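Local coordinates for 5' nucleotidase family protein (Staphylococcus aureus subsp. aureus, PDB 4Q7F) that belongs to the 5' nucleotidase family, pairing a calcineurin-like phosphoesterase domain that holds a manganese and a magnesium ion with the family's C-terminal domain, at residues L50-H53 with V54-D58; V130-A133 with N134-E137; F185-L188 with Q189-P193; D305-H308 with L309-Q312; V375-R378 with D379-N383. All blocks are in the same frame, centred on the assembly; numbering follows the deposited sequence.

Contact 1. Residues L50-H53 with V54-D58; sequences LANH and VIEQD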
loop_
_atom_site.group_PDB
_atom_site.type_symbol
_atom_site.label_atom_id
_atom_site.label_comp_id
_atom_site.label_asym_id
_atom_site.label_seq_id
_atom_site.Cartn_x
_atom_site.Cartn_y
_atom_site.Cartn_z
ATOM N N LEU A 50 -5.519 12.832 -15.254
ATOM C CA LEU A 50 -4.797 14.080 -15.282
ATOM C C LEU A 50 -3.293 13.863 -15.381
ATOM O O LEU A 50 -2.618 14.552 -16.147
ATOM C CB LEU A 50 -5.177 14.929 -14.070
ATOM C CG LEU A 50 -4.698 16.351 -14.007
ATOM C CD1 LEU A 50 -5.204 17.124 -15.217
ATOM C CD2 LEU A 50 -5.216 16.962 -12.712
ATOM N N ALA A 51 -2.769 12.882 -14.652
ATOM C CA ALA A 51 -1.339 12.602 -14.742
ATOM C C ALA A 51 -0.972 12.214 -16.171
ATOM O O ALA A 51 0.041 12.643 -16.686
ATOM C CB ALA A 51 -0.946 11.507 -13.786
ATOM N N ASN A 52 -1.826 11.431 -16.826
ATOM C CA ASN A 52 -1.549 11.016 -18.187
ATOM C C ASN A 52 -1.619 12.209 -19.146
ATOM O O ASN A 52 -0.848 12.285 -20.106
ATOM C CB ASN A 52 -2.505 9.905 -18.644
ATOM C CG ASN A 52 -2.155 9.366 -20.001
ATOM O OD1 ASN A 52 -1.100 8.738 -20.188
ATOM N ND2 ASN A 52 -3.057 9.530 -20.940
ATOM N N HIS A 53 -2.589 13.097 -18.929
ATOM C CA HIS A 53 -2.711 14.323 -19.706
ATOM C C HIS A 53 -1.389 15.133 -19.611
ATOM O O HIS A 53 -0.914 15.680 -20.594
ATOM C CB HIS A 53 -3.906 15.124 -19.191
ATOM C CG HIS A 53 -4.076 16.464 -19.815
ATOM N ND1 HIS A 53 -4.504 16.635 -21.113
ATOM C CD2 HIS A 53 -3.939 17.709 -19.295
ATOM C CE1 HIS A 53 -4.607 17.919 -21.373
ATOM N NE2 HIS A 53 -4.275 18.593 -20.285
ATOM N N VAL A 54 -0.779 15.139 -18.440
ATOM C CA VAL A 54 0.486 15.854 -18.237
ATOM C C VAL A 54 1.612 15.215 -19.044
ATOM O O VAL A 54 2.458 15.915 -19.599
ATOM C CB VAL A 54 0.864 15.884 -16.746
ATOM C CG1 VAL A 54 2.320 16.290 -16.552
ATOM C CG2 VAL A 54 -0.057 16.835 -15.993
ATOM N N ILE A 55 1.619 13.887 -19.118
ATOM C CA ILE A 55 2.624 13.153 -19.860
ATOM C C ILE A 55 2.440 13.434 -21.360
ATOM O O ILE A 55 3.391 13.809 -22.070
ATOM C CB ILE A 55 2.525 11.644 -19.565
ATOM C CG1 ILE A 55 2.921 11.374 -18.111
ATOM C CG2 ILE A 55 3.432 10.831 -20.467
ATOM C CD1 ILE A 55 2.660 9.964 -17.675
ATOM N N GLU A 56 1.208 13.272 -21.811
ATOM C CA GLU A 56 0.877 13.483 -23.216
ATOM C C GLU A 56 1.323 14.855 -23.718
ATOM O O GLU A 56 1.983 14.959 -24.749
ATOM C CB GLU A 56 -0.621 13.240 -23.443
ATOM C CG GLU A 56 -0.994 11.777 -23.358
ATOM C CD GLU A 56 -0.255 10.932 -24.385
ATOM O OE1 GLU A 56 -0.523 11.099 -25.582
ATOM O OE2 GLU A 56 0.567 10.078 -23.991
ATOM N N GLN A 57 0.981 15.919 -22.994
ATOM C CA GLN A 57 1.423 17.240 -23.391
ATOM C C GLN A 57 2.950 17.381 -23.370
ATOM O O GLN A 57 3.525 17.885 -24.307
ATOM C CB GLN A 57 0.780 18.332 -22.526
ATOM C CG GLN A 57 -0.711 18.418 -22.741
ATOM C CD GLN A 57 -1.364 19.566 -22.023
ATOM O OE1 GLN A 57 -2.081 20.357 -22.635
ATOM N NE2 GLN A 57 -1.122 19.675 -20.724
ATOM N N ASP A 58 3.596 16.927 -22.305
ATOM C CA ASP A 58 5.050 17.092 -22.156
ATOM C C ASP A 58 5.962 16.262 -23.067
ATOM O O ASP A 58 7.098 16.645 -23.336
ATOM C CB ASP A 58 5.443 16.681 -20.734
ATOM C CG ASP A 58 6.860 17.111 -20.376
ATOM O OD1 ASP A 58 7.038 18.306 -20.115
ATOM O OD2 ASP A 58 7.780 16.267 -20.300
#
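His53 and Gln57 meet because their first torsions differ: the histidine CG is anti to its own backbone N, beside the carbonyl carbon (chi1 175°), while Gln57 CG lies beside its backbone N (chi1 -66°) and leans back one turn. The glutamine comes over one face of the imidazole. Its CG stands 4.1 Å above the ring plane of His53, displaced toward the rim, and the amide follows, with Gln57 CD 3.5 Å from His53 NE2. Ring and amide planes are 34° apart, so the overlap is tilted rather than a flat stack. The backbone beneath is regular alpha helix, as the bond from Gln57 N to His53 O (3.1 Å) attests. One residue earlier on the helix, Asn52 and Glu56 run alongside each other, Asn52 ND2 lying 3.9 Å from Glu56 CG. Both send an oxygen to Lys67 on the neighbouring strand 65-69, which ties this crossover helix of a beta-alpha-beta unit to its sheet. Although His53 NE2 and Gln57 NE2 are 3.4 Å apart, the angle is too poor for a hydrogen bond, and each is bonded instead to Asp297 OD2. The contact thus brings two nitrogens to one carboxylate oxygen, consistent with a proton on His53 NE2; the nearby negative charge would probably favour a protonated ring.

Contact 2. Residues V130-A133 with N134-E137; sequences VLCA and NIYE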
loop_
_atom_site.group_PDB
_atom_site.type_symbol
_atom_site.label_atom_id
_atom_site.label_comp_id
_atom_site.label_asym_id
_atom_site.label_seq_id
_atom_site.Cartn_x
_atom_site.Cartn_y
_atom_site.Cartn_z
ATOM N N VAL A 130 3.617 -6.816 -18.554
ATOM C CA VAL A 130 3.943 -6.506 -17.164
ATOM C C VAL A 130 5.194 -7.327 -16.862
ATOM O O VAL A 130 5.193 -8.550 -17.008
ATOM C CB VAL A 130 2.772 -6.803 -16.219
ATOM C CG1 VAL A 130 3.220 -6.700 -14.758
ATOM C CG2 VAL A 130 1.636 -5.825 -16.488
ATOM N N LEU A 131 6.269 -6.648 -16.466
ATOM C CA LEU A 131 7.555 -7.312 -16.285
ATOM C C LEU A 131 7.840 -7.595 -14.817
ATOM O O LEU A 131 7.845 -6.675 -14.007
ATOM C CB LEU A 131 8.669 -6.446 -16.875
ATOM C CG LEU A 131 8.537 -6.139 -18.382
ATOM C CD1 LEU A 131 9.595 -5.122 -18.790
ATOM C CD2 LEU A 131 8.660 -7.396 -19.224
ATOM N N CYS A 132 8.044 -8.870 -14.492
ATOM C CA CYS A 132 8.378 -9.288 -13.109
ATOM C C CYS A 132 9.331 -10.467 -13.169
ATOM O O CYS A 132 8.914 -11.600 -13.409
ATOM C CB CYS A 132 7.132 -9.664 -12.334
ATOM S SG CYS A 132 7.517 -10.101 -10.622
ATOM N N ALA A 133 10.615 -10.203 -12.942
ATOM C CA ALA A 133 11.629 -11.254 -13.022
ATOM C C ALA A 133 11.869 -12.062 -11.735
ATOM O O ALA A 133 12.517 -13.124 -11.767
ATOM C CB ALA A 133 12.945 -10.642 -13.500
ATOM N N ASN A 134 11.330 -11.609 -10.611
ATOM C CA ASN A 134 11.618 -12.299 -9.355
ATOM C C ASN A 134 10.456 -12.983 -8.626
ATOM O O ASN A 134 10.597 -13.395 -7.465
ATOM C CB ASN A 134 12.357 -11.343 -8.420
ATOM C CG ASN A 134 11.484 -10.220 -7.923
ATOM O OD1 ASN A 134 10.639 -9.718 -8.646
ATOM N ND2 ASN A 134 11.678 -9.830 -6.671
ATOM N N ILE A 135 9.309 -13.114 -9.279
ATOM C CA ILE A 135 8.176 -13.818 -8.684
ATOM C C ILE A 135 7.896 -14.984 -9.594
ATOM O O ILE A 135 7.541 -14.803 -10.779
ATOM C CB ILE A 135 6.910 -12.956 -8.551
ATOM C CG1 ILE A 135 7.150 -11.816 -7.570
ATOM C CG2 ILE A 135 5.739 -13.808 -8.078
ATOM C CD1 ILE A 135 5.943 -10.932 -7.319
ATOM N N TYR A 136 8.083 -16.186 -9.066
ATOM C CA TYR A 136 7.869 -17.402 -9.839
ATOM C C TYR A 136 6.582 -18.110 -9.477
ATOM O O TYR A 136 6.157 -18.130 -8.298
ATOM C CB TYR A 136 9.037 -18.371 -9.631
ATOM C CG TYR A 136 10.267 -18.099 -10.472
ATOM C CD1 TYR A 136 10.963 -16.896 -10.384
ATOM C CD2 TYR A 136 10.771 -19.083 -11.318
ATOM C CE1 TYR A 136 12.101 -16.666 -11.155
ATOM C CE2 TYR A 136 11.913 -18.870 -12.071
ATOM C CZ TYR A 136 12.574 -17.664 -11.989
ATOM O OH TYR A 136 13.710 -17.476 -12.758
ATOM N N GLU A 137 5.962 -18.685 -10.494
ATOM C CA GLU A 137 4.791 -19.516 -10.315
ATOM C C GLU A 137 5.272 -20.896 -10.778
ATOM O O GLU A 137 5.560 -21.103 -11.962
ATOM C CB GLU A 137 3.640 -19.027 -11.160
ATOM C CG GLU A 137 2.387 -19.858 -10.981
ATOM C CD GLU A 137 1.297 -19.490 -11.963
ATOM O OE1 GLU A 137 1.599 -19.080 -13.101
ATOM O OE2 GLU A 137 0.129 -19.660 -11.609
HETATM O O HOH W 1 6.713 -12.867 -12.734
HETATM O O HOH W 2 13.631 -14.557 -13.880
#
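A tight turn leading into a strand brings Cys132 against Ile135 and Ala133 against Tyr136. It lies within the calcineurin-like phosphoesterase domain, just ahead of strand 135-137, the central strand of a small three-stranded antiparallel sheet. Ala133 and Asn134 take the backbone conformations of a type I beta turn, and the CA atoms of Cys132 and Ile135 are 6.3 Å apart. The usual closing bond is missing: Cys132 O stands 4.4 Å from Ile135 N. Instead a water bridges two carbonyls across the turn, donating to Cys132 O at 2.6 Å and to Ile135 O at 2.9 Å. The thiol of Cys132, anti to the backbone N (chi1 -177°), is laid alongside the isoleucine, its SG 3.5 Å from Ile135 CG1. Asn134 CG lies between its N and carbonyl carbon (chi1 69°), and its ND2 donates to the carbonyls of Thr163 and His182, joining the turn to strand 155-163 and to the loop ahead of helix 184-198. Farther out, Tyr136 CE1 passes 3.6 Å from Ala133 O. The same carbonyl takes a hydrogen bond from a second water, which lies 3.1 Å from Tyr136 OH and so links the phenol to the turn, while His182 meets the tyrosine ring edge-to-face. Waters donate to the carbonyls of Cys132 and Ala133, whereas the buried amides Asn134 N and Ile135 N find no partner, which would probably carry an energetic cost.

Contact 3. Residues F185-L188 with Q189-P193; sequences FEIL and QQYLP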
loop_
_atom_site.group_PDB
_atom_site.type_symbol
_atom_site.label_atom_id
_atom_site.label_comp_id
_atom_site.label_asym_id
_atom_site.label_seq_id
_atom_site.Cartn_x
_atom_site.Cartn_y
_atom_site.Cartn_z
ATOM N N PHE A 185 17.401 -8.025 -5.089
ATOM C CA PHE A 185 18.841 -7.834 -5.187
ATOM C C PHE A 185 19.503 -9.016 -5.888
ATOM O O PHE A 185 20.353 -8.832 -6.772
ATOM C CB PHE A 185 19.459 -7.689 -3.791
ATOM C CG PHE A 185 20.955 -7.538 -3.805
ATOM C CD1 PHE A 185 21.771 -8.637 -3.990
ATOM C CD2 PHE A 185 21.544 -6.298 -3.631
ATOM C CE1 PHE A 185 23.147 -8.505 -4.015
ATOM C CE2 PHE A 185 22.921 -6.159 -3.641
ATOM C CZ PHE A 185 23.724 -7.265 -3.836
ATOM N N GLU A 186 19.135 -10.229 -5.474
ATOM C CA GLU A 186 19.745 -11.446 -6.031
ATOM C C GLU A 186 19.409 -11.650 -7.500
ATOM O O GLU A 186 20.275 -12.017 -8.287
ATOM C CB GLU A 186 19.339 -12.685 -5.241
ATOM C CG GLU A 186 19.819 -12.682 -3.799
ATOM C CD GLU A 186 19.412 -13.931 -3.045
ATOM O OE1 GLU A 186 18.981 -14.917 -3.693
ATOM O OE2 GLU A 186 19.533 -13.921 -1.803
ATOM N N ILE A 187 18.155 -11.427 -7.868
ATOM C CA ILE A 187 17.761 -11.592 -9.268
ATOM C C ILE A 187 18.454 -10.534 -10.137
ATOM O O ILE A 187 18.901 -10.829 -11.251
ATOM C CB ILE A 187 16.235 -11.570 -9.435
ATOM C CG1 ILE A 187 15.610 -12.744 -8.678
ATOM C CG2 ILE A 187 15.848 -11.626 -10.905
ATOM C CD1 ILE A 187 16.165 -14.113 -9.040
ATOM N N LEU A 188 18.543 -9.308 -9.633
ATOM C CA LEU A 188 19.222 -8.253 -10.363
ATOM C C LEU A 188 20.679 -8.644 -10.564
ATOM O O LEU A 188 21.190 -8.599 -11.684
ATOM C CB LEU A 188 19.138 -6.904 -9.628
ATOM C CG LEU A 188 19.890 -5.737 -10.294
ATOM C CD1 LEU A 188 19.390 -5.498 -11.706
ATOM C CD2 LEU A 188 19.732 -4.480 -9.458
ATOM N N GLN A 189 21.333 -9.026 -9.468
ATOM C CA GLN A 189 22.731 -9.432 -9.487
ATOM C C GLN A 189 23.011 -10.514 -10.522
ATOM O O GLN A 189 24.044 -10.501 -11.195
ATOM C CB GLN A 189 23.136 -9.961 -8.112
ATOM C CG GLN A 189 24.597 -10.381 -8.037
ATOM C CD GLN A 189 24.996 -10.825 -6.653
ATOM O OE1 GLN A 189 26.005 -10.385 -6.126
ATOM N NE2 GLN A 189 24.189 -11.681 -6.047
ATOM N N GLN A 190 22.084 -11.453 -10.634
ATOM C CA GLN A 190 22.232 -12.560 -11.559
ATOM C C GLN A 190 21.986 -12.147 -13.018
ATOM O O GLN A 190 22.655 -12.643 -13.909
ATOM C CB GLN A 190 21.320 -13.704 -11.119
ATOM C CG GLN A 190 21.741 -14.267 -9.759
ATOM C CD GLN A 190 20.679 -15.122 -9.099
ATOM O OE1 GLN A 190 19.763 -15.614 -9.757
ATOM N NE2 GLN A 190 20.802 -15.312 -7.788
ATOM N N TYR A 191 21.052 -11.221 -13.248
ATOM C CA TYR A 191 20.747 -10.742 -14.604
ATOM C C TYR A 191 21.695 -9.688 -15.185
ATOM O O TYR A 191 21.853 -9.610 -16.407
ATOM C CB TYR A 191 19.344 -10.152 -14.670
ATOM C CG TYR A 191 18.249 -11.093 -15.097
ATOM C CD1 TYR A 191 17.921 -11.227 -16.447
ATOM C CD2 TYR A 191 17.504 -11.800 -14.169
ATOM C CE1 TYR A 191 16.895 -12.060 -16.851
ATOM C CE2 TYR A 191 16.479 -12.635 -14.561
ATOM C CZ TYR A 191 16.176 -12.756 -15.897
ATOM O OH TYR A 191 15.157 -13.586 -16.287
ATOM N N LEU A 192 22.285 -8.849 -14.335
ATOM C CA LEU A 192 23.174 -7.797 -14.830
ATOM C C LEU A 192 24.179 -8.213 -15.887
ATOM O O LEU A 192 24.221 -7.598 -16.946
ATOM C CB LEU A 192 23.883 -7.052 -13.711
ATOM C CG LEU A 192 23.078 -5.860 -13.208
ATOM C CD1 LEU A 192 23.722 -5.283 -11.964
ATOM C CD2 LEU A 192 22.954 -4.798 -14.286
ATOM N N PRO A 193 24.986 -9.246 -15.603
ATOM C CA PRO A 193 25.970 -9.647 -16.599
ATOM C C PRO A 193 25.363 -9.844 -17.988
ATOM O O PRO A 193 25.897 -9.341 -18.953
ATOM C CB PRO A 193 26.507 -10.970 -16.050
ATOM C CG PRO A 193 26.324 -10.869 -14.574
ATOM C CD PRO A 193 25.065 -10.067 -14.379
#
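The ring of Tyr191 takes Ile187 O at its edge, in plane, with CD2 3.4 Å from that oxygen; the Ile187 and Tyr191 side chains lie side by side, with Ile187 CG2 3.7 Å from Tyr191 CD2. The other aromatic ring, Phe185, has the Gln189 amide approaching obliquely: Gln189 NE2 is 3.9 Å from Phe185 CE1, and the two planes are 75° apart, so there is no stacking. Phe236 of helix 229-236 also meets the Phe185 ring. These i to i+4 pairs belong to amphipathic helix 184-198 of the calcineurin-like domain, in the connection between neighbouring parallel strands 155-163 and 201-207. Ile187 and Leu188 reach Leu162 on the first of these strands, and Leu192 reaches Ile202 on the second. The solvent side is polar: Gln190, extended beyond CG, lies against the preceding turn, its CG 3.1 Å from Glu186 O, yet its NE2 has too poor an angle to bond there. On the buried side Leu188 CD1 meets Leu192 CG at 4.0 Å. Just before Pro193, whose nitrogen has no hydrogen to give and where the helix kinks, Leu192 N donates to Leu188 O at 2.9 Å, with a C=O...N angle of 173°.

Contact 4. Residues D305-H308 with L309-Q312; sequences DDQH and LRKQ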
loop_
_atom_site.group_PDB
_atom_site.type_symbol
_atom_site.label_atom_id
_atom_site.label_comp_id
_atom_site.label_asym_id
_atom_site.label_seq_id
_atom_site.Cartn_x
_atom_site.Cartn_y
_atom_site.Cartn_z
ATOM N N ASP A 305 -18.443 9.315 -21.338
ATOM C CA ASP A 305 -18.546 7.955 -20.806
ATOM C C ASP A 305 -17.795 7.859 -19.498
ATOM O O ASP A 305 -18.291 7.265 -18.565
ATOM C CB ASP A 305 -18.039 6.905 -21.788
ATOM C CG ASP A 305 -18.926 6.777 -23.020
ATOM O OD1 ASP A 305 -20.104 7.195 -22.983
ATOM O OD2 ASP A 305 -18.445 6.230 -24.018
ATOM N N ASP A 306 -16.611 8.449 -19.440
ATOM C CA ASP A 306 -15.856 8.478 -18.210
ATOM C C ASP A 306 -16.636 9.220 -17.115
ATOM O O ASP A 306 -16.662 8.771 -15.991
ATOM C CB ASP A 306 -14.472 9.101 -18.421
ATOM C CG ASP A 306 -13.554 8.232 -19.249
ATOM O OD1 ASP A 306 -13.962 7.143 -19.700
ATOM O OD2 ASP A 306 -12.398 8.625 -19.454
ATOM N N GLN A 307 -17.251 10.358 -17.418
ATOM C CA GLN A 307 -18.021 11.066 -16.389
ATOM C C GLN A 307 -19.256 10.245 -15.983
ATOM O O GLN A 307 -19.657 10.267 -14.822
ATOM C CB GLN A 307 -18.402 12.490 -16.818
ATOM C CG GLN A 307 -17.242 13.499 -16.878
ATOM C CD GLN A 307 -16.709 13.960 -15.516
ATOM O OE1 GLN A 307 -16.454 13.162 -14.607
ATOM N NE2 GLN A 307 -16.493 15.271 -15.392
ATOM N N HIS A 308 -19.844 9.505 -16.927
ATOM C CA HIS A 308 -20.969 8.654 -16.590
ATOM C C HIS A 308 -20.539 7.580 -15.575
ATOM O O HIS A 308 -21.232 7.346 -14.599
ATOM C CB HIS A 308 -21.566 8.029 -17.837
ATOM C CG HIS A 308 -22.708 7.119 -17.550
ATOM N ND1 HIS A 308 -23.841 7.546 -16.892
ATOM C CD2 HIS A 308 -22.905 5.811 -17.837
ATOM C CE1 HIS A 308 -24.689 6.536 -16.781
ATOM N NE2 HIS A 308 -24.146 5.473 -17.350
ATOM N N LEU A 309 -19.365 6.979 -15.789
ATOM C CA LEU A 309 -18.826 5.986 -14.859
ATOM C C LEU A 309 -18.583 6.614 -13.485
ATOM O O LEU A 309 -18.946 6.030 -12.469
ATOM C CB LEU A 309 -17.548 5.362 -15.421
ATOM C CG LEU A 309 -16.758 4.384 -14.538
ATOM C CD1 LEU A 309 -17.634 3.254 -14.022
ATOM C CD2 LEU A 309 -15.564 3.829 -15.298
ATOM N N ARG A 310 -17.941 7.787 -13.446
ATOM C CA ARG A 310 -17.729 8.514 -12.186
ATOM C C ARG A 310 -19.076 8.688 -11.458
ATOM O O ARG A 310 -19.160 8.492 -10.261
ATOM C CB ARG A 310 -17.090 9.884 -12.475
ATOM C CG ARG A 310 -17.098 10.940 -11.358
ATOM C CD ARG A 310 -15.943 10.824 -10.410
ATOM N NE ARG A 310 -16.030 11.727 -9.259
ATOM C CZ ARG A 310 -15.380 12.887 -9.099
ATOM N NH1 ARG A 310 -14.559 13.361 -10.022
ATOM N NH2 ARG A 310 -15.547 13.577 -7.967
ATOM N N LYS A 311 -20.116 9.068 -12.183
ATOM C CA LYS A 311 -21.449 9.267 -11.568
ATOM C C LYS A 311 -21.995 7.987 -10.946
ATOM O O LYS A 311 -22.527 8.016 -9.832
ATOM C CB LYS A 311 -22.470 9.803 -12.585
ATOM C CG LYS A 311 -23.854 10.058 -11.992
ATOM C CD LYS A 311 -24.852 10.412 -13.080
ATOM C CE LYS A 311 -26.205 10.810 -12.503
ATOM N NZ LYS A 311 -26.854 9.758 -11.676
ATOM N N GLN A 312 -21.908 6.880 -11.687
ATOM C CA GLN A 312 -22.345 5.574 -11.182
ATOM C C GLN A 312 -21.578 5.257 -9.906
ATOM O O GLN A 312 -22.145 4.790 -8.918
ATOM C CB GLN A 312 -22.088 4.489 -12.212
ATOM C CG GLN A 312 -23.058 4.518 -13.392
ATOM C CD GLN A 312 -22.642 3.568 -14.492
ATOM O OE1 GLN A 312 -21.448 3.416 -14.783
ATOM N NE2 GLN A 312 -23.621 2.950 -15.143
HETATM O O HOH W 3 -14.355 13.186 -12.794
#
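Four successive i to i+4 bonds, from Leu309 N to Asp305 O through Gln312 N to His308 O, all 2.9 to 3.0 Å long, define two regular turns of alpha helix. This is amphipathic helix 304-317, which follows strand 284-293, at the edge of a five-stranded mixed sheet, and leads to strand 320-323, paired with strand 374-376. On its outer side His308 and Gln312 meet. The ring of His308 stands anti to the backbone N (chi1 179°), whereas Gln312 CG sits beside its own N (chi1 -74°), and this opposition carries the glutamine over one face of the imidazole. Gln312 CG is 4.2 Å above the ring plane, toward the rim, and the amide is turned 38° from the ring. Gln312 NE2 approaches His308 NE2 to 3.4 Å, but the angle rules out a hydrogen bond. The inner side is different: Leu309 rests on Phe79 and Phe96 of two neighbouring helices, and Asp306 forms a salt bridge with Arg99. Gln307 runs alongside Arg310; a water between Gln307 OE1 and Arg310 NH1, 2.8 Å from each, is a tentative link, since this glutamine has two conformers. Arg310, bent at chi2, leads away from 305-308 and pairs through NE with Glu314 OE2 one turn on, while its NH2 donates to the carbonyl oxygens of Arg40 and Gln42, fixing the guanidinium by several bonds.

Contact 5. Residues V375-R378 with D379-N383; sequences VTMR and DVINN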
loop_
_atom_site.group_PDB
_atom_site.type_symbol
_atom_site.label_atom_id
_atom_site.label_comp_id
_atom_site.label_asym_id
_atom_site.label_seq_id
_atom_site.Cartn_x
_atom_site.Cartn_y
_atom_site.Cartn_z
ATOM N N VAL A 375 -24.719 6.910 7.648
ATOM C CA VAL A 375 -23.574 6.163 7.170
ATOM C C VAL A 375 -23.837 5.699 5.749
ATOM O O VAL A 375 -24.843 5.028 5.484
ATOM C CB VAL A 375 -23.300 4.928 8.036
ATOM C CG1 VAL A 375 -22.040 4.218 7.557
ATOM C CG2 VAL A 375 -23.166 5.312 9.504
ATOM N N THR A 376 -22.929 6.061 4.840
ATOM C CA THR A 376 -23.033 5.645 3.438
ATOM C C THR A 376 -21.876 4.685 3.099
ATOM O O THR A 376 -20.944 4.518 3.898
ATOM C CB THR A 376 -22.959 6.853 2.489
ATOM O OG1 THR A 376 -21.680 7.477 2.626
ATOM C CG2 THR A 376 -24.065 7.877 2.809
HETATM N N MSE A 377 -21.940 4.073 1.920
HETATM C CA MSE A 377 -20.884 3.149 1.458
HETATM C C MSE A 377 -19.534 3.870 1.510
HETATM O O MSE A 377 -18.519 3.293 1.943
HETATM C CB MSE A 377 -21.265 2.651 0.063
HETATM C CG MSE A 377 -20.267 1.662 -0.534
HETATM SE SE MSE A 377 -19.854 0.144 0.685
HETATM C CE MSE A 377 -21.435 -0.872 0.139
ATOM N N ARG A 378 -19.545 5.143 1.106
ATOM C CA ARG A 378 -18.356 6.030 1.111
ATOM C C ARG A 378 -17.673 6.018 2.479
ATOM O O ARG A 378 -16.473 5.861 2.582
ATOM C CB ARG A 378 -18.773 7.474 0.784
ATOM C CG ARG A 378 -17.614 8.461 0.524
ATOM C CD ARG A 378 -18.077 9.898 0.291
ATOM N NE ARG A 378 -19.100 9.957 -0.740
ATOM C CZ ARG A 378 -18.866 10.076 -2.038
ATOM N NH1 ARG A 378 -17.625 10.209 -2.513
ATOM N NH2 ARG A 378 -19.892 10.069 -2.861
ATOM N N ASP A 379 -18.470 6.187 3.521
ATOM C CA ASP A 379 -17.963 6.222 4.893
ATOM C C ASP A 379 -17.378 4.898 5.341
ATOM O O ASP A 379 -16.347 4.870 5.999
ATOM C CB ASP A 379 -19.075 6.675 5.824
ATOM C CG ASP A 379 -19.705 7.981 5.368
ATOM O OD1 ASP A 379 -18.961 8.970 5.194
ATOM O OD2 ASP A 379 -20.928 8.028 5.171
ATOM N N VAL A 380 -18.027 3.792 4.985
ATOM C CA VAL A 380 -17.554 2.470 5.373
ATOM C C VAL A 380 -16.190 2.186 4.758
ATOM O O VAL A 380 -15.282 1.680 5.424
ATOM C CB VAL A 380 -18.545 1.352 4.955
ATOM C CG1 VAL A 380 -17.913 -0.021 5.137
ATOM C CG2 VAL A 380 -19.855 1.451 5.725
ATOM N N ILE A 381 -16.060 2.501 3.470
ATOM C CA ILE A 381 -14.814 2.260 2.761
ATOM C C ILE A 381 -13.675 3.119 3.324
ATOM O O ILE A 381 -12.563 2.621 3.498
ATOM C CB ILE A 381 -14.959 2.479 1.238
ATOM C CG1 ILE A 381 -15.960 1.470 0.643
ATOM C CG2 ILE A 381 -13.602 2.289 0.592
ATOM C CD1 ILE A 381 -16.285 1.647 -0.839
ATOM N N ASN A 382 -13.945 4.391 3.602
ATOM C CA ASN A 382 -12.924 5.269 4.166
ATOM C C ASN A 382 -12.426 4.776 5.499
ATOM O O ASN A 382 -11.248 4.930 5.815
ATOM C CB ASN A 382 -13.439 6.718 4.283
ATOM C CG ASN A 382 -13.500 7.409 2.938
ATOM O OD1 ASN A 382 -12.702 7.108 2.061
ATOM N ND2 ASN A 382 -14.429 8.333 2.768
ATOM N N ASN A 383 -13.313 4.180 6.280
ATOM C CA ASN A 383 -12.910 3.634 7.593
ATOM C C ASN A 383 -12.252 2.250 7.519
ATOM O O ASN A 383 -11.501 1.889 8.401
ATOM C CB ASN A 383 -14.080 3.678 8.540
ATOM C CG ASN A 383 -14.366 5.098 8.992
ATOM O OD1 ASN A 383 -13.623 5.650 9.801
ATOM N ND2 ASN A 383 -15.413 5.703 8.457
#
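Asp379 and Thr376 cross obliquely, and a single carboxylate oxygen receives both donors of the threonine from different directions. Asp379 OD2 takes the N-H of Thr376 on its anti lone pair, at 2.8 Å from Thr376 N. The hydroxyl OG1 of Thr376, held between its N and carbonyl carbon (chi1 63°), gives to the same OD2 at 2.7 Å but from above, 65° out of the carboxylate plane. Two bonds thus fix the rotation of the aspartate. Next to this, the valines cross at about a right angle, Val375 CG1 touching Val380 CG2 at 4.0 Å against helix 501-511. Met377, present as selenomethionine, slants across Ile381; its CG is 4.0 Å from Ile381 CD1, and both rest on Trp316. Arg378 and Asn382 instead lie side by side, pointing the same way, Arg378 CG 3.9 Å from Asn382 ND2 and their planes 48° apart. The arginine reaches Glu314 and Asp318, anchoring this helix to helix 304-317 and just beyond. At the far end Asp379 O is gripped from opposite faces by Asn383 N and by Asn383 ND2, the latter at 2.8 Å. The start of helix 377-383 accordingly shows half of a capping box, with the N3 aspartate bonded to the amide of the N-cap threonine and the hydroxyl turned to the carboxylate, together with a hydrophobic staple between the residue before the cap and the fourth helical residue.

Overall arrangement
All five contacts are local and follow one another in series, so none closes a long loop, nests or crosses. Contact 1 lies on helix 48-59, between strands 19-25 and 65-69. Contact 2 turns into strand 135-137 and touches contact 3 on helix 184-198, Asn134 CB lying 3.6 Å from Ile187 CG1. Contact 4, on helix 304-317, comes within about 9 Å of contact 1, nearest atoms. Contact 5 opens helix 377-383, about 7 Å from contact 4 by nearest atoms; Glu314 pairs with Arg310 and with Arg378, joining them. Contacts 2 and 3 lie across the chain's centre from contact 5.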